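Local coordinates for C2 domain protein (Ramazzottius varieornatus, PDB 7DF2) that binds calcium ions through a C2 domain; the protein is found specifically in tardigrades and its wider biological role is unsettled, at residues 81-92 and 124-132; 150-159 and 184-192. All coordinates share one frame; numbering follows the deposited sequence. Where two conformers were deposited one is given.

Contact 1: residues 81-92 and 124-132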
loop_
_atom_site.group_PDB
_atom_site.type_symbol
_atom_site.label_atom_id
_atom_site.label_comp_id
_atom_site.label_asym_id
_atom_site.label_seq_id
_atom_site.Cartn_x
_atom_site.Cartn_y
_atom_site.Cartn_z
ATOM N N PRO A 81 -1.251 0.044 -12.177
ATOM C CA PRO A 81 -0.040 -0.172 -11.372
ATOM C C PRO A 81 1.186 0.552 -11.894
ATOM O O PRO A 81 2.139 0.753 -11.131
ATOM C CB PRO A 81 0.159 -1.687 -11.432
ATOM C CG PRO A 81 -0.453 -2.079 -12.726
ATOM C CD PRO A 81 -1.663 -1.195 -12.862
ATOM N N ASN A 82 1.204 0.936 -13.162
ATOM C CA ASN A 82 2.362 1.598 -13.733
ATOM C C ASN A 82 2.214 3.109 -13.786
ATOM O O ASN A 82 3.170 3.794 -14.163
ATOM C CB ASN A 82 2.631 1.049 -15.128
ATOM C CG ASN A 82 2.977 -0.418 -15.108
ATOM O OD1 ASN A 82 3.777 -0.868 -14.283
ATOM N ND2 ASN A 82 2.363 -1.182 -16.002
ATOM N N ASN A 83 1.061 3.644 -13.401
ATOM C CA ASN A 83 0.818 5.074 -13.507
ATOM C C ASN A 83 1.354 5.812 -12.288
ATOM O O ASN A 83 1.587 5.229 -11.225
ATOM C CB ASN A 83 -0.668 5.375 -13.673
ATOM C CG ASN A 83 -1.184 5.013 -15.047
ATOM O OD1 ASN A 83 -0.548 4.267 -15.779
ATOM N ND2 ASN A 83 -2.341 5.550 -15.404
ATOM N N ASP A 84 1.537 7.121 -12.458
ATOM C CA ASP A 84 2.072 7.955 -11.392
ATOM C C ASP A 84 1.147 7.954 -10.180
ATOM O O ASP A 84 -0.065 7.753 -10.295
ATOM C CB ASP A 84 2.243 9.396 -11.874
ATOM C CG ASP A 84 3.402 9.560 -12.826
ATOM O OD1 ASP A 84 3.478 10.630 -13.466
ATOM O OD2 ASP A 84 4.230 8.630 -12.932
ATOM N N PHE A 85 1.736 8.208 -9.012
ATOM C CA PHE A 85 0.941 8.448 -7.818
ATOM C C PHE A 85 0.053 9.669 -8.022
ATOM O O PHE A 85 0.424 10.630 -8.703
ATOM C CB PHE A 85 1.848 8.642 -6.605
ATOM C CG PHE A 85 2.224 7.358 -5.930
ATOM C CD1 PHE A 85 1.426 6.837 -4.923
ATOM C CD2 PHE A 85 3.370 6.670 -6.305
ATOM C CE1 PHE A 85 1.763 5.658 -4.293
ATOM C CE2 PHE A 85 3.714 5.476 -5.684
ATOM C CZ PHE A 85 2.912 4.970 -4.681
ATOM N N GLY A 86 -1.136 9.625 -7.425
ATOM C CA GLY A 86 -2.095 10.693 -7.612
ATOM C C GLY A 86 -3.131 10.364 -8.670
ATOM O O GLY A 86 -3.434 9.188 -8.913
ATOM N N GLY A 87 -3.662 11.403 -9.326
ATOM C CA GLY A 87 -4.815 11.231 -10.195
ATOM C C GLY A 87 -4.585 10.299 -11.370
ATOM O O GLY A 87 -5.542 9.732 -11.904
ATOM N N ASP A 88 -3.327 10.121 -11.784
ATOM C CA ASP A 88 -3.047 9.227 -12.905
ATOM C C ASP A 88 -3.369 7.773 -12.581
ATOM O O ASP A 88 -3.599 6.974 -13.496
ATOM C CB ASP A 88 -1.583 9.339 -13.327
ATOM C CG ASP A 88 -1.306 10.579 -14.154
ATOM O OD1 ASP A 88 -2.140 11.516 -14.140
ATOM O OD2 ASP A 88 -0.246 10.617 -14.811
ATOM N N SER A 89 -3.359 7.401 -11.302
ATOM C CA SER A 89 -3.659 6.026 -10.906
ATOM C C SER A 89 -4.914 5.955 -10.049
ATOM O O SER A 89 -5.898 5.317 -10.443
ATOM C CB SER A 89 -2.470 5.414 -10.156
ATOM O OG SER A 89 -1.967 6.310 -9.178
ATOM N N VAL A 90 -4.900 6.594 -8.886
ATOM C CA VAL A 90 -6.040 6.628 -7.979
ATOM C C VAL A 90 -5.896 7.857 -7.093
ATOM O O VAL A 90 -4.837 8.061 -6.482
ATOM C CB VAL A 90 -6.144 5.335 -7.152
ATOM C CG1 VAL A 90 -4.794 4.944 -6.580
ATOM C CG2 VAL A 90 -7.148 5.513 -6.028
ATOM N N PRO A 91 -6.925 8.696 -6.999
ATOM C CA PRO A 91 -6.830 9.888 -6.151
ATOM C C PRO A 91 -6.578 9.508 -4.703
ATOM O O PRO A 91 -7.104 8.511 -4.205
ATOM C CB PRO A 91 -8.198 10.554 -6.324
ATOM C CG PRO A 91 -8.745 9.994 -7.596
ATOM C CD PRO A 91 -8.220 8.604 -7.690
ATOM N N TYR A 92 -5.763 10.322 -4.024
ATOM C CA TYR A 92 -5.421 10.043 -2.633
ATOM C C TYR A 92 -6.660 9.969 -1.751
ATOM O O TYR A 92 -6.675 9.231 -0.757
ATOM C CB TYR A 92 -4.460 11.111 -2.107
ATOM C CG TYR A 92 -3.125 11.146 -2.811
ATOM C CD1 TYR A 92 -2.462 9.978 -3.155
ATOM C CD2 TYR A 92 -2.516 12.357 -3.122
ATOM C CE1 TYR A 92 -1.229 10.015 -3.791
ATOM C CE2 TYR A 92 -1.303 12.401 -3.759
ATOM C CZ TYR A 92 -0.661 11.237 -4.094
ATOM O OH TYR A 92 0.556 11.297 -4.723
ATOM N N ARG A 124 -1.935 -8.631 -14.616
ATOM C CA ARG A 124 -0.554 -9.089 -14.569
ATOM C C ARG A 124 0.234 -8.500 -13.415
ATOM O O ARG A 124 1.193 -9.124 -12.962
ATOM C CB ARG A 124 0.170 -8.750 -15.880
ATOM C CG ARG A 124 -0.439 -9.421 -17.097
ATOM C CD ARG A 124 0.328 -9.089 -18.361
ATOM N NE ARG A 124 -0.421 -9.468 -19.557
ATOM C CZ ARG A 124 -0.378 -10.676 -20.112
ATOM N NH1 ARG A 124 -1.094 -10.931 -21.197
ATOM N NH2 ARG A 124 0.380 -11.628 -19.579
ATOM N N LYS A 125 -0.152 -7.321 -12.930
ATOM C CA LYS A 125 0.554 -6.640 -11.852
ATOM C C LYS A 125 -0.459 -5.916 -10.983
ATOM O O LYS A 125 -1.336 -5.219 -11.501
ATOM C CB LYS A 125 1.560 -5.620 -12.406
ATOM C CG LYS A 125 2.942 -6.169 -12.659
ATOM C CD LYS A 125 3.986 -5.077 -12.564
ATOM C CE LYS A 125 3.782 -4.036 -13.635
ATOM N NZ LYS A 125 4.997 -3.204 -13.782
ATOM N N ILE A 126 -0.327 -6.054 -9.667
ATOM C CA ILE A 126 -1.139 -5.303 -8.719
ATOM C C ILE A 126 -0.197 -4.471 -7.863
ATOM O O ILE A 126 0.747 -5.005 -7.270
ATOM C CB ILE A 126 -1.995 -6.234 -7.843
ATOM C CG1 ILE A 126 -3.019 -6.975 -8.707
ATOM C CG2 ILE A 126 -2.692 -5.462 -6.732
ATOM C CD1 ILE A 126 -3.774 -8.051 -7.960
ATOM N N ALA A 127 -0.452 -3.174 -7.796
ATOM C CA ALA A 127 0.427 -2.250 -7.088
ATOM C C ALA A 127 -0.115 -2.002 -5.688
ATOM O O ALA A 127 -1.201 -1.437 -5.530
ATOM C CB ALA A 127 0.555 -0.937 -7.849
ATOM N N MET A 128 0.636 -2.427 -4.680
ATOM C CA MET A 128 0.372 -1.986 -3.315
ATOM C C MET A 128 0.907 -0.564 -3.187
ATOM O O MET A 128 2.093 -0.328 -3.444
ATOM C CB MET A 128 1.046 -2.923 -2.316
ATOM C CG MET A 128 0.447 -4.321 -2.323
ATOM S SD MET A 128 1.201 -5.378 -1.075
ATOM C CE MET A 128 2.760 -5.818 -1.826
ATOM N N ARG A 129 0.031 0.385 -2.855
ATOM C CA ARG A 129 0.386 1.802 -2.804
ATOM C C ARG A 129 0.244 2.296 -1.372
ATOM O O ARG A 129 -0.769 2.031 -0.721
ATOM C CB ARG A 129 -0.499 2.643 -3.735
ATOM C CG ARG A 129 -0.290 2.369 -5.217
ATOM C CD ARG A 129 -1.031 3.412 -6.048
ATOM N NE ARG A 129 -0.866 3.164 -7.475
ATOM C CZ ARG A 129 0.110 3.677 -8.217
ATOM N NH1 ARG A 129 1.024 4.478 -7.672
ATOM N NH2 ARG A 129 0.171 3.391 -9.509
ATOM N N VAL A 130 1.251 3.025 -0.886
ATOM C CA VAL A 130 1.191 3.669 0.421
ATOM C C VAL A 130 1.690 5.095 0.260
ATOM O O VAL A 130 2.673 5.344 -0.448
ATOM C CB VAL A 130 2.041 2.936 1.487
ATOM C CG1 VAL A 130 2.051 3.710 2.810
ATOM C CG2 VAL A 130 1.525 1.518 1.721
ATOM N N ARG A 131 1.006 6.032 0.899
ATOM C CA ARG A 131 1.494 7.404 0.962
ATOM C C ARG A 131 1.570 7.842 2.416
ATOM O O ARG A 131 0.620 7.650 3.187
ATOM C CB ARG A 131 0.605 8.357 0.158
ATOM C CG ARG A 131 0.986 9.849 0.336
ATOM C CD ARG A 131 0.147 10.707 -0.618
ATOM N NE ARG A 131 0.387 12.136 -0.462
ATOM C CZ ARG A 131 1.352 12.804 -1.089
ATOM N NH1 ARG A 131 2.170 12.172 -1.914
ATOM N NH2 ARG A 131 1.493 14.107 -0.894
ATOM N N ALA A 132 2.700 8.430 2.792
ATOM C CA ALA A 132 2.893 8.947 4.136
ATOM C C ALA A 132 3.208 10.431 4.055
ATOM O O ALA A 132 4.071 10.842 3.277
ATOM C CB ALA A 132 4.025 8.204 4.859
HETATM O O HOH W 1 3.436 5.002 -9.208
#

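Contact 2: residues 150-159 and 184-192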
loop_
_atom_site.group_PDB
_atom_site.type_symbol
_atom_site.label_atom_id
_atom_site.label_comp_id
_atom_site.label_asym_id
_atom_site.label_seq_id
_atom_site.Cartn_x
_atom_site.Cartn_y
_atom_site.Cartn_z
ATOM N N ILE A 150 2.654 -6.840 -6.819
ATOM C CA ILE A 150 2.345 -8.257 -6.709
ATOM C C ILE A 150 2.262 -8.810 -8.125
ATOM O O ILE A 150 1.565 -8.245 -8.978
ATOM C CB ILE A 150 1.028 -8.484 -5.948
ATOM C CG1 ILE A 150 1.110 -7.929 -4.523
ATOM C CG2 ILE A 150 0.662 -9.961 -5.928
ATOM C CD1 ILE A 150 -0.263 -7.651 -3.919
ATOM N N THR A 151 2.986 -9.897 -8.380
ATOM C CA THR A 151 2.922 -10.606 -9.651
ATOM C C THR A 151 2.805 -12.097 -9.363
ATOM O O THR A 151 3.101 -12.563 -8.258
ATOM C CB THR A 151 4.143 -10.320 -10.544
ATOM O OG1 THR A 151 5.335 -10.769 -9.889
ATOM C CG2 THR A 151 4.262 -8.822 -10.840
ATOM N N GLY A 152 2.371 -12.851 -10.373
ATOM C CA GLY A 152 1.901 -14.203 -10.154
ATOM C C GLY A 152 2.738 -15.349 -10.674
ATOM O O GLY A 152 2.249 -16.483 -10.692
ATOM N N GLU A 153 3.980 -15.108 -11.098
ATOM C CA GLU A 153 4.767 -16.195 -11.671
ATOM C C GLU A 153 5.158 -17.218 -10.605
ATOM O O GLU A 153 4.861 -18.411 -10.745
ATOM C CB GLU A 153 5.985 -15.625 -12.413
ATOM C CG GLU A 153 7.189 -15.217 -11.560
ATOM C CD GLU A 153 6.945 -13.940 -10.772
ATOM O OE1 GLU A 153 6.063 -13.149 -11.171
ATOM O OE2 GLU A 153 7.620 -13.742 -9.738
ATOM N N ARG A 154 5.767 -16.770 -9.505
ATOM C CA ARG A 154 6.202 -17.700 -8.468
ATOM C C ARG A 154 5.054 -18.102 -7.556
ATOM O O ARG A 154 4.909 -19.282 -7.216
ATOM C CB ARG A 154 7.318 -17.075 -7.632
ATOM C CG ARG A 154 8.671 -17.074 -8.292
ATOM C CD ARG A 154 9.496 -18.249 -7.826
ATOM N NE ARG A 154 10.905 -17.987 -8.052
ATOM C CZ ARG A 154 11.854 -18.157 -7.142
ATOM N NH1 ARG A 154 11.549 -18.617 -5.935
ATOM N NH2 ARG A 154 13.108 -17.873 -7.449
ATOM N N ASN A 155 4.226 -17.138 -7.166
ATOM C CA ASN A 155 3.272 -17.290 -6.069
ATOM C C ASN A 155 1.908 -16.815 -6.557
ATOM O O ASN A 155 1.480 -15.696 -6.250
ATOM C CB ASN A 155 3.760 -16.506 -4.845
ATOM C CG ASN A 155 2.720 -16.398 -3.737
ATOM O OD1 ASN A 155 2.069 -17.379 -3.369
ATOM N ND2 ASN A 155 2.572 -15.192 -3.192
ATOM N N PRO A 156 1.206 -17.631 -7.342
ATOM C CA PRO A 156 -0.125 -17.236 -7.817
ATOM C C PRO A 156 -1.139 -17.322 -6.690
ATOM O O PRO A 156 -0.831 -17.860 -5.614
ATOM C CB PRO A 156 -0.424 -18.269 -8.914
ATOM C CG PRO A 156 0.317 -19.477 -8.468
ATOM C CD PRO A 156 1.587 -18.968 -7.832
ATOM N N PRO A 157 -2.350 -16.800 -6.891
ATOM C CA PRO A 157 -3.372 -16.870 -5.837
ATOM C C PRO A 157 -3.574 -18.292 -5.338
ATOM O O PRO A 157 -3.612 -19.244 -6.120
ATOM C CB PRO A 157 -4.630 -16.345 -6.531
ATOM C CG PRO A 157 -4.124 -15.442 -7.582
ATOM C CD PRO A 157 -2.801 -15.994 -8.042
ATOM N N ALA A 158 -3.703 -18.428 -4.022
ATOM C CA ALA A 158 -3.936 -19.729 -3.417
ATOM C C ALA A 158 -5.360 -20.214 -3.703
ATOM O O ALA A 158 -6.220 -19.471 -4.188
ATOM C CB ALA A 158 -3.680 -19.666 -1.915
ATOM N N GLU A 159 -5.607 -21.489 -3.375
ATOM C CA GLU A 159 -6.889 -22.112 -3.705
ATOM C C GLU A 159 -8.051 -21.455 -2.974
ATOM O O GLU A 159 -9.157 -21.347 -3.520
ATOM C CB GLU A 159 -6.858 -23.609 -3.380
ATOM C CG GLU A 159 -6.770 -24.510 -4.596
ATOM C CD GLU A 159 -5.454 -24.357 -5.326
ATOM O OE1 GLU A 159 -4.396 -24.439 -4.663
ATOM O OE2 GLU A 159 -5.481 -24.149 -6.557
ATOM N N LEU A 184 5.739 -4.416 3.988
ATOM C CA LEU A 184 4.445 -4.897 3.516
ATOM C C LEU A 184 4.419 -6.415 3.473
ATOM O O LEU A 184 5.453 -7.067 3.303
ATOM C CB LEU A 184 4.137 -4.372 2.108
ATOM C CG LEU A 184 4.133 -2.861 1.938
ATOM C CD1 LEU A 184 3.940 -2.501 0.471
ATOM C CD2 LEU A 184 3.020 -2.267 2.803
ATOM N N ARG A 185 3.217 -6.973 3.611
ATOM C CA ARG A 185 2.967 -8.377 3.297
ATOM C C ARG A 185 1.677 -8.456 2.504
ATOM O O ARG A 185 0.792 -7.611 2.657
ATOM C CB ARG A 185 2.798 -9.248 4.548
ATOM C CG ARG A 185 3.944 -9.242 5.515
ATOM C CD ARG A 185 3.722 -10.318 6.569
ATOM N NE ARG A 185 2.457 -10.176 7.291
ATOM C CZ ARG A 185 1.924 -11.138 8.041
ATOM N NH1 ARG A 185 2.542 -12.317 8.142
ATOM N NH2 ARG A 185 0.776 -10.935 8.684
ATOM N N TYR A 186 1.534 -9.504 1.696
ATOM C CA TYR A 186 0.268 -9.689 1.011
ATOM C C TYR A 186 -0.108 -11.157 1.010
ATOM O O TYR A 186 0.732 -12.043 1.196
ATOM C CB TYR A 186 0.306 -9.169 -0.434
ATOM C CG TYR A 186 1.164 -9.997 -1.358
ATOM C CD1 TYR A 186 2.523 -9.744 -1.484
ATOM C CD2 TYR A 186 0.609 -11.024 -2.125
ATOM C CE1 TYR A 186 3.322 -10.506 -2.340
ATOM C CE2 TYR A 186 1.396 -11.787 -2.977
ATOM C CZ TYR A 186 2.747 -11.519 -3.082
ATOM O OH TYR A 186 3.523 -12.274 -3.931
ATOM N N ARG A 187 -1.417 -11.382 0.855
ATOM C CA ARG A 187 -2.018 -12.681 0.576
ATOM C C ARG A 187 -2.942 -12.527 -0.623
ATOM O O ARG A 187 -3.485 -11.446 -0.868
ATOM C CB ARG A 187 -2.842 -13.225 1.770
ATOM C CG ARG A 187 -2.028 -13.847 2.875
ATOM C CD ARG A 187 -2.830 -14.793 3.760
ATOM N NE ARG A 187 -4.127 -14.246 4.156
ATOM C CZ ARG A 187 -5.158 -14.993 4.546
ATOM N NH1 ARG A 187 -5.038 -16.314 4.585
ATOM N NH2 ARG A 187 -6.308 -14.427 4.895
ATOM N N TRP A 188 -3.144 -13.614 -1.366
ATOM C CA TRP A 188 -4.228 -13.585 -2.332
ATOM C C TRP A 188 -4.680 -15.007 -2.617
ATOM O O TRP A 188 -3.890 -15.954 -2.554
ATOM C CB TRP A 188 -3.869 -12.848 -3.635
ATOM C CG TRP A 188 -2.648 -13.299 -4.389
ATOM C CD1 TRP A 188 -1.688 -14.192 -3.988
ATOM C CD2 TRP A 188 -2.267 -12.857 -5.688
ATOM N NE1 TRP A 188 -0.725 -14.320 -4.970
ATOM C CE2 TRP A 188 -1.067 -13.514 -6.025
ATOM C CE3 TRP A 188 -2.834 -11.974 -6.610
ATOM C CZ2 TRP A 188 -0.422 -13.309 -7.243
ATOM C CZ3 TRP A 188 -2.186 -11.769 -7.820
ATOM C CH2 TRP A 188 -0.996 -12.434 -8.122
ATOM N N TYR A 189 -5.960 -15.129 -2.937
ATOM C CA TYR A 189 -6.597 -16.436 -3.003
ATOM C C TYR A 189 -7.897 -16.325 -3.774
ATOM O O TYR A 189 -8.581 -15.297 -3.739
ATOM C CB TYR A 189 -6.867 -17.006 -1.604
ATOM C CG TYR A 189 -7.469 -16.010 -0.636
ATOM C CD1 TYR A 189 -6.655 -15.192 0.151
ATOM C CD2 TYR A 189 -8.842 -15.893 -0.498
ATOM C CE1 TYR A 189 -7.214 -14.269 1.032
ATOM C CE2 TYR A 189 -9.403 -14.990 0.377
ATOM C CZ TYR A 189 -8.583 -14.183 1.148
ATOM O OH TYR A 189 -9.172 -13.294 2.013
ATOM N N ASN A 190 -8.242 -17.416 -4.450
ATOM C CA ASN A 190 -9.504 -17.477 -5.157
ATOM C C ASN A 190 -10.665 -17.465 -4.174
ATOM O O ASN A 190 -10.577 -18.006 -3.068
ATOM C CB ASN A 190 -9.552 -18.732 -6.025
ATOM C CG ASN A 190 -8.455 -18.745 -7.071
ATOM O OD1 ASN A 190 -8.409 -17.878 -7.933
ATOM N ND2 ASN A 190 -7.574 -19.732 -6.999
ATOM N N ILE A 191 -11.752 -16.826 -4.588
ATOM C CA ILE A 191 -12.988 -16.754 -3.820
ATOM C C ILE A 191 -14.133 -17.096 -4.767
ATOM O O ILE A 191 -14.000 -16.907 -5.987
ATOM C CB ILE A 191 -13.185 -15.365 -3.189
ATOM C CG1 ILE A 191 -13.127 -14.273 -4.270
ATOM C CG2 ILE A 191 -12.158 -15.143 -2.072
ATOM C CD1 ILE A 191 -13.588 -12.885 -3.806
ATOM N N PRO A 192 -15.257 -17.598 -4.266
ATOM C CA PRO A 192 -16.402 -17.852 -5.150
ATOM C C PRO A 192 -16.880 -16.565 -5.793
ATOM O O PRO A 192 -16.859 -15.500 -5.176
ATOM C CB PRO A 192 -17.462 -18.434 -4.206
ATOM C CG PRO A 192 -16.694 -18.946 -3.032
ATOM C CD PRO A 192 -15.511 -18.036 -2.880
HETATM O O HOH W 2 4.770 -10.962 -5.926
HETATM O O HOH W 3 1.308 -14.361 -0.402
#

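Contact 1: residues 81-92 and 124-132
Arg129 drives its side chain into the loop 81-92 and meets it on several sides. Its NH1 stands 3.3 Å above the plane of the Phe85 ring, over the centre, with the guanidinium nearly perpendicular to the ring. Arg129 CZ lies 4.5 Å from the Phe85 ring centroid and almost on the ring normal, a cation-pi contact made by the rim of the guanidinium rather than by its flat side. One flat side of that group is taken by Ser89, whose CB comes to 3.4 Å from Arg129 NH2. NH2 also donates to Asn83 O at 2.9 Å, while a water accepts from NH1 and donates to the same Asn83 O, bracing one carbonyl twice. Further along the strand, the guanidinium of Arg131 lies nearly flat on the Tyr92 ring, the two planes 16° apart; Arg131 CD sits over the ring centre as a CH-pi contact, and the cation itself is off-centre. At the other end, Lys125 NZ reaches Asn82 OD1 at 2.7 Å, in the amide plane on a lone pair, after a bend at chi3 (-64°). Pro81 CB packs on Ala127 CB at 3.7 Å.

Lys125, Ala127, Arg129 and Arg131 alternate along one face of strand 121-136, part of the C2 beta-sandwich, and the loop between strands 70-77 and 96-100 folds over that face. Ile126, Met128 and Val130 lie on the other face and pack on Ile43 and Met45 of strand 41-51. Behind the first shell, Arg129 NE forms a salt bridge with Asp77 and NH2 also bonds to Lys80 O; Arg131 NH1 is held by Asn145. Within the loop, Ser89 OG donates to Asp84 O at 2.6 Å, and Asn83 ND2 donates to Asp88 O in a nearly straight bond.

Contact 2: residues 150-159 and 184-192
The Trp188 indole is clasped on both faces: Ile150 CG2 lies over one, 3.7 Å from the centroid of the six-membered ring, and Pro157 CD over the opposite one at the same 3.7 Å, both as CH-pi contacts. At its edge, near the ring plane, come Gly152 CA and Asn155 O. Ile150 also serves the Tyr186 ring, whose face it covers with CG1 above the centre. The cluster lies in the C2 beta-sandwich, where the loop after strand 139-150 of one sheet packs on strand 181-190 of the other. With CG between the backbone N and carbonyl carbon (chi1 55°), the Trp188 indole is laid between Ile150 and Pro157 and its NE1 brought to Asn155 O, to which it donates at 2.9 Å, a bent bond of 137° with the acceptor in the indole plane. The amide of Asn155 turns to Tyr186, ND2 donating to OH at 3.2 Å, and a water links that hydroxyl to Thr151 N. Further along, Ala158 and Tyr189 form a single beta bridge: Ala158 N donates to Trp188 O, and Asn190 N donates to Ala158 O at 2.9 Å with an N-H...O angle of 166°.

Both segments of contact 1 precede those of contact 2 in the chain, and the contact centres lie about 19 Å apart. Strands 121-136 and 139-150, antiparallel neighbours in the five-stranded sheet, connect them: Ile126 O lies 2.7 Å from Ile150 N, a probable hydrogen bond, and Lys125 CG packs against Thr151 CG2. Strand 121-136 carries a loop on one face in contact 1, while 139-150 runs into the loop that binds strand 181-190 of the four-stranded sheet in contact 2, so one covers the sheet and the other joins it to its partner. Contact 2 is remote from the annotated sites; in contact 1, the Arg131 side chain lies about 12 Å from a bound calcium.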